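Local coordinates for protein beta-2-microglobulin (Ctenopharyngodon idella, PDB 5H5Z) that serves as the immunoglobulin-domain light chain of bony fish MHC class I, pairing with the heavy chain that presents peptide and probably influencing which peptides are presented, at residues Val28-Pro33 against Gly60-Leu65; Pro34-Glu39 against Cys81-Met86; Lys45-Ala50 against Lys67-Lys72. The protein carries 1 engineered substitution. One frame throughout, in Å; residues are numbered along the deposited sequence. Where two conformers were deposited one is given.

Interaction 1. Residues Val28-Pro33 against Gly60-Leu65; sequences VSNFHP and GWQFHL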
loop_
_atom_site.group_PDB
_atom_site.type_symbol
_atom_site.label_atom_id
_atom_site.label_comp_id
_atom_site.label_asym_id
_atom_site.label_seq_id
_atom_site.Cartn_x
_atom_site.Cartn_y
_atom_site.Cartn_z
ATOM N N VAL B 28 -1.276 -5.809 6.588
ATOM C CA VAL B 28 -0.381 -5.500 7.700
ATOM C C VAL B 28 0.330 -4.188 7.374
ATOM O O VAL B 28 1.074 -4.111 6.397
ATOM C CB VAL B 28 0.617 -6.654 7.936
ATOM C CG1 VAL B 28 1.543 -6.349 9.108
ATOM C CG2 VAL B 28 -0.130 -7.962 8.177
ATOM N N SER B 29 0.084 -3.153 8.173
ATOM C CA SER B 29 0.518 -1.807 7.807
ATOM C C SER B 29 1.107 -1.040 8.980
ATOM O O SER B 29 1.072 -1.512 10.114
ATOM C CB SER B 29 -0.658 -1.025 7.221
ATOM O OG SER B 29 -1.680 -0.861 8.197
ATOM N N ASN B 30 1.652 0.142 8.693
ATOM C CA ASN B 30 2.137 1.062 9.724
ATOM C C ASN B 30 3.267 0.495 10.591
ATOM O O ASN B 30 3.354 0.807 11.780
ATOM C CB ASN B 30 0.974 1.537 10.619
ATOM C CG ASN B 30 -0.064 2.353 9.864
ATOM O OD1 ASN B 30 0.184 2.842 8.758
ATOM N ND2 ASN B 30 -1.237 2.510 10.470
ATOM N N PHE B 31 4.134 -0.330 10.006
ATOM C CA PHE B 31 5.169 -0.990 10.804
ATOM C C PHE B 31 6.606 -0.668 10.399
ATOM O O PHE B 31 6.891 -0.407 9.237
ATOM C CB PHE B 31 4.937 -2.509 10.886
ATOM C CG PHE B 31 5.175 -3.246 9.593
ATOM C CD1 PHE B 31 6.436 -3.754 9.284
ATOM C CD2 PHE B 31 4.129 -3.467 8.701
ATOM C CE1 PHE B 31 6.655 -4.445 8.100
ATOM C CE2 PHE B 31 4.340 -4.157 7.517
ATOM C CZ PHE B 31 5.606 -4.644 7.213
ATOM N N HIS B 32 7.492 -0.675 11.395
ATOM C CA HIS B 32 8.933 -0.471 11.212
ATOM C C HIS B 32 9.629 -1.118 12.408
ATOM O O HIS B 32 9.148 -0.976 13.530
ATOM C CB HIS B 32 9.270 1.022 11.169
ATOM C CG HIS B 32 10.741 1.315 11.200
ATOM N ND1 HIS B 32 11.527 1.293 10.068
ATOM C CD2 HIS B 32 11.569 1.625 12.227
ATOM C CE1 HIS B 32 12.773 1.582 10.394
ATOM N NE2 HIS B 32 12.827 1.786 11.699
ATOM N N PRO B 33 10.763 -1.825 12.189
ATOM C CA PRO B 33 11.477 -2.075 10.924
ATOM C C PRO B 33 10.772 -3.104 10.014
ATOM O O PRO B 33 9.776 -3.702 10.431
ATOM C CB PRO B 33 12.847 -2.575 11.392
ATOM C CG PRO B 33 12.579 -3.222 12.703
ATOM C CD PRO B 33 11.478 -2.421 13.340
ATOM N N GLY B 60 5.565 8.942 5.177
ATOM C CA GLY B 60 5.726 8.695 6.605
ATOM C C GLY B 60 6.658 7.525 6.875
ATOM O O GLY B 60 7.061 7.299 8.022
ATOM N N TRP B 61 6.965 6.763 5.821
ATOM C CA TRP B 61 8.029 5.740 5.814
ATOM C C TRP B 61 7.653 4.357 6.354
ATOM O O TRP B 61 8.438 3.416 6.233
ATOM C CB TRP B 61 9.290 6.240 6.535
ATOM C CG TRP B 61 9.785 7.557 6.046
ATOM C CD1 TRP B 61 9.708 8.759 6.687
ATOM C CD2 TRP B 61 10.428 7.805 4.798
ATOM N NE1 TRP B 61 10.280 9.746 5.915
ATOM C CE2 TRP B 61 10.722 9.187 4.744
ATOM C CE3 TRP B 61 10.789 6.991 3.718
ATOM C CZ2 TRP B 61 11.372 9.773 3.656
ATOM C CZ3 TRP B 61 11.431 7.575 2.634
ATOM C CH2 TRP B 61 11.713 8.952 2.614
ATOM N N GLN B 62 6.475 4.230 6.955
ATOM C CA GLN B 62 6.067 2.957 7.544
ATOM C C GLN B 62 5.685 1.956 6.453
ATOM O O GLN B 62 5.109 2.327 5.425
ATOM C CB GLN B 62 4.924 3.161 8.544
ATOM C CG GLN B 62 5.282 4.110 9.685
ATOM C CD GLN B 62 4.160 4.313 10.691
ATOM O OE1 GLN B 62 4.410 4.658 11.846
ATOM N NE2 GLN B 62 2.922 4.113 10.258
ATOM N N PHE B 63 6.022 0.692 6.691
ATOM C CA PHE B 63 5.867 -0.372 5.702
ATOM C C PHE B 63 4.465 -0.980 5.713
ATOM O O PHE B 63 3.763 -0.933 6.722
ATOM C CB PHE B 63 6.901 -1.473 5.963
ATOM C CG PHE B 63 8.320 -1.023 5.797
ATOM C CD1 PHE B 63 8.895 -0.985 4.535
ATOM C CD2 PHE B 63 9.088 -0.641 6.899
ATOM C CE1 PHE B 63 10.213 -0.573 4.369
ATOM C CE2 PHE B 63 10.403 -0.223 6.739
ATOM C CZ PHE B 63 10.966 -0.191 5.470
ATOM N N HIS B 64 4.064 -1.552 4.583
ATOM C CA HIS B 64 2.809 -2.292 4.506
ATOM C C HIS B 64 2.976 -3.520 3.621
ATOM O O HIS B 64 3.743 -3.502 2.648
ATOM C CB HIS B 64 1.649 -1.404 4.033
ATOM C CG HIS B 64 1.810 -0.881 2.637
ATOM N ND1 HIS B 64 1.145 -1.422 1.558
ATOM C CD2 HIS B 64 2.554 0.138 2.147
ATOM C CE1 HIS B 64 1.475 -0.760 0.463
ATOM N NE2 HIS B 64 2.330 0.192 0.793
ATOM N N LEU B 65 2.289 -4.593 3.994
ATOM C CA LEU B 65 2.269 -5.823 3.216
ATOM C C LEU B 65 0.870 -6.402 3.202
ATOM O O LEU B 65 0.102 -6.222 4.147
ATOM C CB LEU B 65 3.220 -6.865 3.809
ATOM C CG LEU B 65 4.724 -6.610 3.750
ATOM C CD1 LEU B 65 5.438 -7.545 4.707
ATOM C CD2 LEU B 65 5.270 -6.775 2.331
#
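Strands 22-31 and 63-71 are antiparallel neighbours in one sheet of the immunoglobulin sandwich, and a G1 beta bulge interrupts their ladder where N30 and F31 both face F63. Before the bulge, V28 and L65 form a hydrogen-bonded pair: V28 N reaches L65 O at 2.8 Å, and L65 N returns to V28 O. N30, with its positive phi of 61°, shifts the register by one residue. Beyond it F63 N donates to F31 O at 2.9 Å, lying in the carbonyl plane, while the reverse bond from F31 N to F63 O is weak.

The F31 side chain leaves CB with CG in the crowded position between backbone N and carbonyl carbon (chi1 70°), which swings the ring back over the partner strand. CD2 lies 3.2 Å from F63 O, and CE2 stays close to the same oxygen. On the same face, toward the rim of CE1 and CZ, F63 CB makes a CH-pi contact, 3.8 Å from the F31 ring centroid. The F63 ring itself packs on Q93 of the MHC class I heavy chain, so the contact borders that subunit. At the tip, F31 CZ meets L65 CD1 edge-on at 3.8 Å.

Interaction 2. Residues Pro34-Glu39 against Cys81-Met86; sequences PDISIE and CRVKHM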
loop_
_atom_site.group_PDB
_atom_site.type_symbol
_atom_site.label_atom_id
_atom_site.label_comp_id
_atom_site.label_asym_id
_atom_site.label_seq_id
_atom_site.Cartn_x
_atom_site.Cartn_y
_atom_site.Cartn_z
ATOM N N PRO B 34 11.286 -3.303 8.783
ATOM C CA PRO B 34 10.564 -4.068 7.752
ATOM C C PRO B 34 10.488 -5.584 7.935
ATOM O O PRO B 34 9.539 -6.198 7.438
ATOM C CB PRO B 34 11.322 -3.731 6.465
ATOM C CG PRO B 34 12.695 -3.359 6.912
ATOM C CD PRO B 34 12.520 -2.694 8.247
ATOM N N ASP B 35 11.464 -6.183 8.616
ATOM C CA ASP B 35 11.478 -7.633 8.811
ATOM C C ASP B 35 10.246 -8.087 9.579
ATOM O O ASP B 35 9.968 -7.593 10.675
ATOM C CB ASP B 35 12.745 -8.084 9.536
ATOM C CG ASP B 35 13.252 -9.419 9.040
ATOM O OD1 ASP B 35 12.565 -10.441 9.258
ATOM O OD2 ASP B 35 14.333 -9.439 8.414
ATOM N N ILE B 36 9.508 -9.022 8.989
ATOM C CA ILE B 36 8.227 -9.459 9.543
ATOM C C ILE B 36 7.850 -10.848 9.018
ATOM O O ILE B 36 8.290 -11.258 7.938
ATOM C CB ILE B 36 7.112 -8.423 9.236
ATOM C CG1 ILE B 36 5.909 -8.598 10.175
ATOM C CG2 ILE B 36 6.702 -8.463 7.763
ATOM C CD1 ILE B 36 5.095 -7.334 10.362
ATOM N N SER B 37 7.049 -11.566 9.804
ATOM C CA SER B 37 6.485 -12.849 9.413
ATOM C C SER B 37 4.967 -12.727 9.397
ATOM O O SER B 37 4.362 -12.322 10.401
ATOM C CB SER B 37 6.909 -13.938 10.408
ATOM O OG SER B 37 6.317 -15.188 10.093
ATOM N N ILE B 38 4.354 -13.065 8.264
ATOM C CA ILE B 38 2.894 -13.094 8.154
ATOM C C ILE B 38 2.462 -14.460 7.627
ATOM O O ILE B 38 2.985 -14.934 6.616
ATOM C CB ILE B 38 2.347 -11.984 7.220
ATOM C CG1 ILE B 38 2.869 -10.600 7.629
ATOM C CG2 ILE B 38 0.820 -12.005 7.206
ATOM C CD1 ILE B 38 2.744 -9.547 6.545
ATOM N N GLU B 39 1.518 -15.095 8.322
ATOM C CA GLU B 39 1.000 -16.393 7.908
ATOM C C GLU B 39 -0.514 -16.417 8.034
ATOM O O GLU B 39 -1.063 -15.922 9.015
ATOM C CB GLU B 39 1.612 -17.524 8.744
ATOM C CG GLU B 39 3.111 -17.750 8.551
ATOM C CD GLU B 39 3.502 -18.210 7.151
ATOM O OE1 GLU B 39 2.615 -18.513 6.325
ATOM O OE2 GLU B 39 4.718 -18.273 6.872
ATOM N N CYS B 81 -4.900 -14.637 10.955
ATOM C CA CYS B 81 -3.632 -14.156 10.437
ATOM C C CYS B 81 -2.690 -13.989 11.619
ATOM O O CYS B 81 -3.015 -13.286 12.586
ATOM C CB CYS B 81 -3.828 -12.831 9.695
ATOM S SG CYS B 81 -2.321 -12.068 9.055
ATOM N N ARG B 82 -1.545 -14.666 11.549
ATOM C CA ARG B 82 -0.528 -14.588 12.590
ATOM C C ARG B 82 0.653 -13.761 12.116
ATOM O O ARG B 82 1.287 -14.073 11.101
ATOM C CB ARG B 82 -0.066 -15.981 13.029
ATOM C CG ARG B 82 1.040 -15.961 14.083
ATOM C CD ARG B 82 1.203 -17.309 14.761
ATOM N NE ARG B 82 1.589 -18.361 13.825
ATOM C CZ ARG B 82 1.201 -19.632 13.914
ATOM N NH1 ARG B 82 0.393 -20.028 14.894
ATOM N NH2 ARG B 82 1.612 -20.513 13.012
ATOM N N VAL B 83 0.933 -12.697 12.859
ATOM C CA VAL B 83 1.995 -11.761 12.508
ATOM C C VAL B 83 3.075 -11.740 13.590
ATOM O O VAL B 83 2.776 -11.589 14.780
ATOM C CB VAL B 83 1.433 -10.341 12.282
ATOM C CG1 VAL B 83 2.538 -9.371 11.888
ATOM C CG2 VAL B 83 0.335 -10.350 11.222
ATOM N N LYS B 84 4.326 -11.909 13.166
ATOM C CA LYS B 84 5.474 -11.863 14.064
ATOM C C LYS B 84 6.429 -10.736 13.669
ATOM O O LYS B 84 7.115 -10.813 12.644
ATOM C CB LYS B 84 6.194 -13.217 14.102
ATOM C CG LYS B 84 5.315 -14.358 14.597
ATOM C CD LYS B 84 6.035 -15.695 14.577
ATOM C CE LYS B 84 5.077 -16.819 14.943
ATOM N NZ LYS B 84 5.781 -18.122 15.084
ATOM N N HIS B 85 6.448 -9.690 14.492
ATOM C CA HIS B 85 7.284 -8.511 14.268
ATOM C C HIS B 85 8.153 -8.295 15.498
ATOM O O HIS B 85 7.647 -8.296 16.623
ATOM C CB HIS B 85 6.403 -7.287 14.014
ATOM C CG HIS B 85 7.160 -6.056 13.624
ATOM N ND1 HIS B 85 7.119 -4.893 14.362
ATOM C CD2 HIS B 85 7.963 -5.799 12.564
ATOM C CE1 HIS B 85 7.866 -3.974 13.778
ATOM N NE2 HIS B 85 8.390 -4.499 12.684
ATOM N N MET B 86 9.454 -8.104 15.278
ATOM C CA MET B 86 10.440 -8.098 16.362
ATOM C C MET B 86 10.269 -9.384 17.176
ATOM O O MET B 86 10.424 -10.478 16.631
ATOM C CB MET B 86 10.304 -6.842 17.239
ATOM C CG MET B 86 10.350 -5.527 16.479
ATOM S SD MET B 86 11.943 -5.238 15.685
ATOM C CE MET B 86 12.989 -4.867 17.094
HETATM O O HOH W 1 3.882 -15.275 11.417
#
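In the second sheet of the C1-set immunoglobulin fold, strands 36-39 and 81-85 run antiparallel, and the inner face of this pair carries the cysteine that bridges the sandwich. Four backbone bonds hold the ladder, two between S37 and K84 and two between E39 and R82; K84 N to S37 O is the shortest.

The packed face belongs to I36, I38, C81, V83 and H85. I36, with CG1 anti to the backbone N (chi1 -161°), reaches across toward strand 81-85, crossing V83 obliquely, so that CG1 passes K84 O at 3.5 Å and CD1 rests against V83 CG1 at 3.6 Å, with H85 CB also in contact with CD1 at 3.9 Å. CG2 packs on L65 and CD1 reaches V28, both in the facing sheet. An alanine here, without CG1, CG2 and CD1, would probably lose the contacts with V83 and H85 and those with V28 and L65, and loosen the core. Farther along, I38 CG2 abuts C81 SG at 3.6 Å, beside the disulfide to C26.

The opposite face is looser and wetter. The side chains of S37 and K84 touch at their CB atoms, 3.8 Å apart, after which the K84 chain runs extended away from strand 36-39. E39 bends away at chi2, and R82 bends at chi3. Here a water bridges the strands: it lies 2.8 Å from S37 OG and donates to R82 O at 2.9 Å.

H85 turns its ring edge to D35 O, CD2 approaching to 3.3 Å, while its NE2 is hydrogen-bonded to P33 O.

Interaction 3. Residues Lys45-Ala50 against Lys67-Lys72; sequences KVIADA and KSVSFK. Engineered in segment 45-50: K45 (natural residue Glu).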
loop_
_atom_site.group_PDB
_atom_site.type_symbol
_atom_site.label_atom_id
_atom_site.label_comp_id
_atom_site.label_asym_id
_atom_site.label_seq_id
_atom_site.Cartn_x
_atom_site.Cartn_y
_atom_site.Cartn_z
ATOM N N LYS B 45 -3.615 -24.032 11.449
ATOM C CA LYS B 45 -2.593 -24.619 10.578
ATOM C C LYS B 45 -2.274 -23.677 9.415
ATOM O O LYS B 45 -3.185 -23.137 8.785
ATOM C CB LYS B 45 -3.055 -25.983 10.036
ATOM C CG LYS B 45 -3.471 -27.004 11.094
ATOM C CD LYS B 45 -2.277 -27.553 11.862
ATOM C CE LYS B 45 -2.703 -28.612 12.867
ATOM N NZ LYS B 45 -1.550 -29.100 13.676
ATOM N N VAL B 46 -0.985 -23.491 9.131
ATOM C CA VAL B 46 -0.540 -22.582 8.063
ATOM C C VAL B 46 -1.114 -23.008 6.708
ATOM O O VAL B 46 -0.982 -24.167 6.311
ATOM C CB VAL B 46 1.006 -22.498 7.982
ATOM C CG1 VAL B 46 1.437 -21.549 6.873
ATOM C CG2 VAL B 46 1.600 -22.047 9.313
ATOM N N ILE B 47 -1.764 -22.072 6.017
ATOM C CA ILE B 47 -2.312 -22.334 4.686
ATOM C C ILE B 47 -1.212 -22.167 3.646
ATOM O O ILE B 47 -0.544 -21.130 3.598
ATOM C CB ILE B 47 -3.507 -21.411 4.347
ATOM C CG1 ILE B 47 -4.618 -21.563 5.398
ATOM C CG2 ILE B 47 -4.037 -21.703 2.944
ATOM C CD1 ILE B 47 -5.712 -20.517 5.311
ATOM N N ALA B 48 -1.030 -23.201 2.825
ATOM C CA ALA B 48 -0.032 -23.199 1.762
ATOM C C ALA B 48 -0.461 -22.327 0.578
ATOM O O ALA B 48 -1.650 -22.025 0.407
ATOM C CB ALA B 48 0.255 -24.624 1.303
ATOM N N ASP B 49 0.524 -21.920 -0.220
ATOM C CA ASP B 49 0.311 -21.142 -1.449
ATOM C C ASP B 49 -0.314 -19.761 -1.224
ATOM O O ASP B 49 -0.951 -19.211 -2.123
ATOM C CB ASP B 49 -0.501 -21.943 -2.483
ATOM C CG ASP B 49 0.211 -23.207 -2.945
ATOM O OD1 ASP B 49 1.428 -23.349 -2.698
ATOM O OD2 ASP B 49 -0.456 -24.063 -3.565
ATOM N N ALA B 50 -0.135 -19.206 -0.028
ATOM C CA ALA B 50 -0.539 -17.828 0.235
ATOM C C ALA B 50 0.401 -16.893 -0.520
ATOM O O ALA B 50 1.584 -17.187 -0.660
ATOM C CB ALA B 50 -0.514 -17.530 1.723
ATOM N N LYS B 67 -0.988 -10.150 2.659
ATOM C CA LYS B 67 -0.983 -11.585 2.418
ATOM C C LYS B 67 -2.400 -12.028 2.107
ATOM O O LYS B 67 -3.344 -11.583 2.755
ATOM C CB LYS B 67 -0.438 -12.352 3.615
ATOM C CG LYS B 67 -0.069 -13.784 3.276
ATOM C CD LYS B 67 1.239 -14.146 3.942
ATOM C CE LYS B 67 1.922 -15.312 3.264
ATOM N NZ LYS B 67 3.202 -15.622 3.957
ATOM N N SER B 68 -2.544 -12.889 1.103
ATOM C CA SER B 68 -3.861 -13.353 0.677
ATOM C C SER B 68 -3.792 -14.782 0.155
ATOM O O SER B 68 -2.728 -15.252 -0.246
ATOM C CB SER B 68 -4.447 -12.419 -0.392
ATOM O OG SER B 68 -3.634 -12.376 -1.559
ATOM N N VAL B 69 -4.930 -15.472 0.193
ATOM C CA VAL B 69 -5.056 -16.813 -0.370
ATOM C C VAL B 69 -6.528 -17.097 -0.654
ATOM O O VAL B 69 -7.413 -16.524 -0.007
ATOM C CB VAL B 69 -4.453 -17.901 0.561
ATOM C CG1 VAL B 69 -5.300 -18.102 1.815
ATOM C CG2 VAL B 69 -4.268 -19.217 -0.184
ATOM N N SER B 70 -6.782 -17.956 -1.640
ATOM C CA SER B 70 -8.147 -18.415 -1.922
ATOM C C SER B 70 -8.674 -19.214 -0.735
ATOM O O SER B 70 -7.932 -19.989 -0.131
ATOM C CB SER B 70 -8.168 -19.281 -3.186
ATOM O OG SER B 70 -9.417 -19.935 -3.335
ATOM N N PHE B 71 -9.946 -19.014 -0.396
ATOM C CA PHE B 71 -10.590 -19.809 0.649
ATOM C C PHE B 71 -12.094 -19.897 0.435
ATOM O O PHE B 71 -12.684 -19.065 -0.262
ATOM C CB PHE B 71 -10.208 -19.336 2.076
ATOM C CG PHE B 71 -11.042 -18.196 2.622
ATOM C CD1 PHE B 71 -11.354 -17.076 1.849
ATOM C CD2 PHE B 71 -11.493 -18.237 3.941
ATOM C CE1 PHE B 71 -12.109 -16.036 2.378
ATOM C CE2 PHE B 71 -12.244 -17.196 4.479
ATOM C CZ PHE B 71 -12.555 -16.096 3.695
ATOM N N LYS B 72 -12.689 -20.936 1.005
ATOM C CA LYS B 72 -14.122 -21.134 0.957
ATOM C C LYS B 72 -14.590 -21.353 2.396
ATOM O O LYS B 72 -14.564 -22.480 2.890
ATOM C CB LYS B 72 -14.460 -22.329 0.059
ATOM C CG LYS B 72 -15.934 -22.445 -0.305
ATOM C CD LYS B 72 -16.160 -23.361 -1.499
ATOM C CE LYS B 72 -16.207 -24.823 -1.088
ATOM N NZ LYS B 72 -16.763 -25.685 -2.173
#
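Segment 45-50 leaves its short strand and climbs across to strand 67-71 without pairing with it, approaching most closely where the CA atoms of A50 and V69 stand 4.7 Å apart; the backbones meet through a CA-H...O contact from A50 CA to S68 O at 3.4 Å. D49, at a left-handed helical conformation (phi 63°), turns the chain just before A50.

V69 is the centre of the apolar contact. Its CG1 occupies the crowded position between backbone N and carbonyl carbon (chi1 70°) and meets I47 CG2 at 4.0 Å, the two side chains crossing obliquely. CG2, anti to the backbone N, also touches I47 CG2 and faces the carbonyls of the bend, 3.8 Å from D49 O and nearly as near A48 O. A50 then covers the base of the valine, its CB 4.1 Å from V69 CB.

On its other flank A50 CB leans on the aliphatic part of K67, with CE at 3.6 Å and CG a little farther. A bend at chi2 (138°) lays this chain alongside the alanine, and the ammonium group is fixed beyond it by a hydrogen bond from NZ to I38 O, with a long, weak ion pair to E39.

Segment 45-50 thus makes the passage from one sheet to the other, between the short strand 45-46 and the outermost strand 51-57, characteristic of the two-sheet sandwich of an immunoglobulin C1-set domain.

From the N terminus, strand 22-31 is the first to enter a contact: interaction 1 closes the loop from 28-33 to 60-65 within one sheet. The chain then passes directly into 34-39, which opens the longer loop that interaction 2 closes at 81-86 in the other sheet, so the two cross. Interaction 3, between 45-50 and 67-72, lies nested inside the loop of interaction 2 and also crosses interaction 1. Interactions 1 and 3 share strand 63-71, on opposite sides of the chain's centre. The sheets meet, among other places, where L65 packs on I36, and side-chain-to-carbonyl hydrogen bonds join interactions 1 and 2, and likewise 2 and 3.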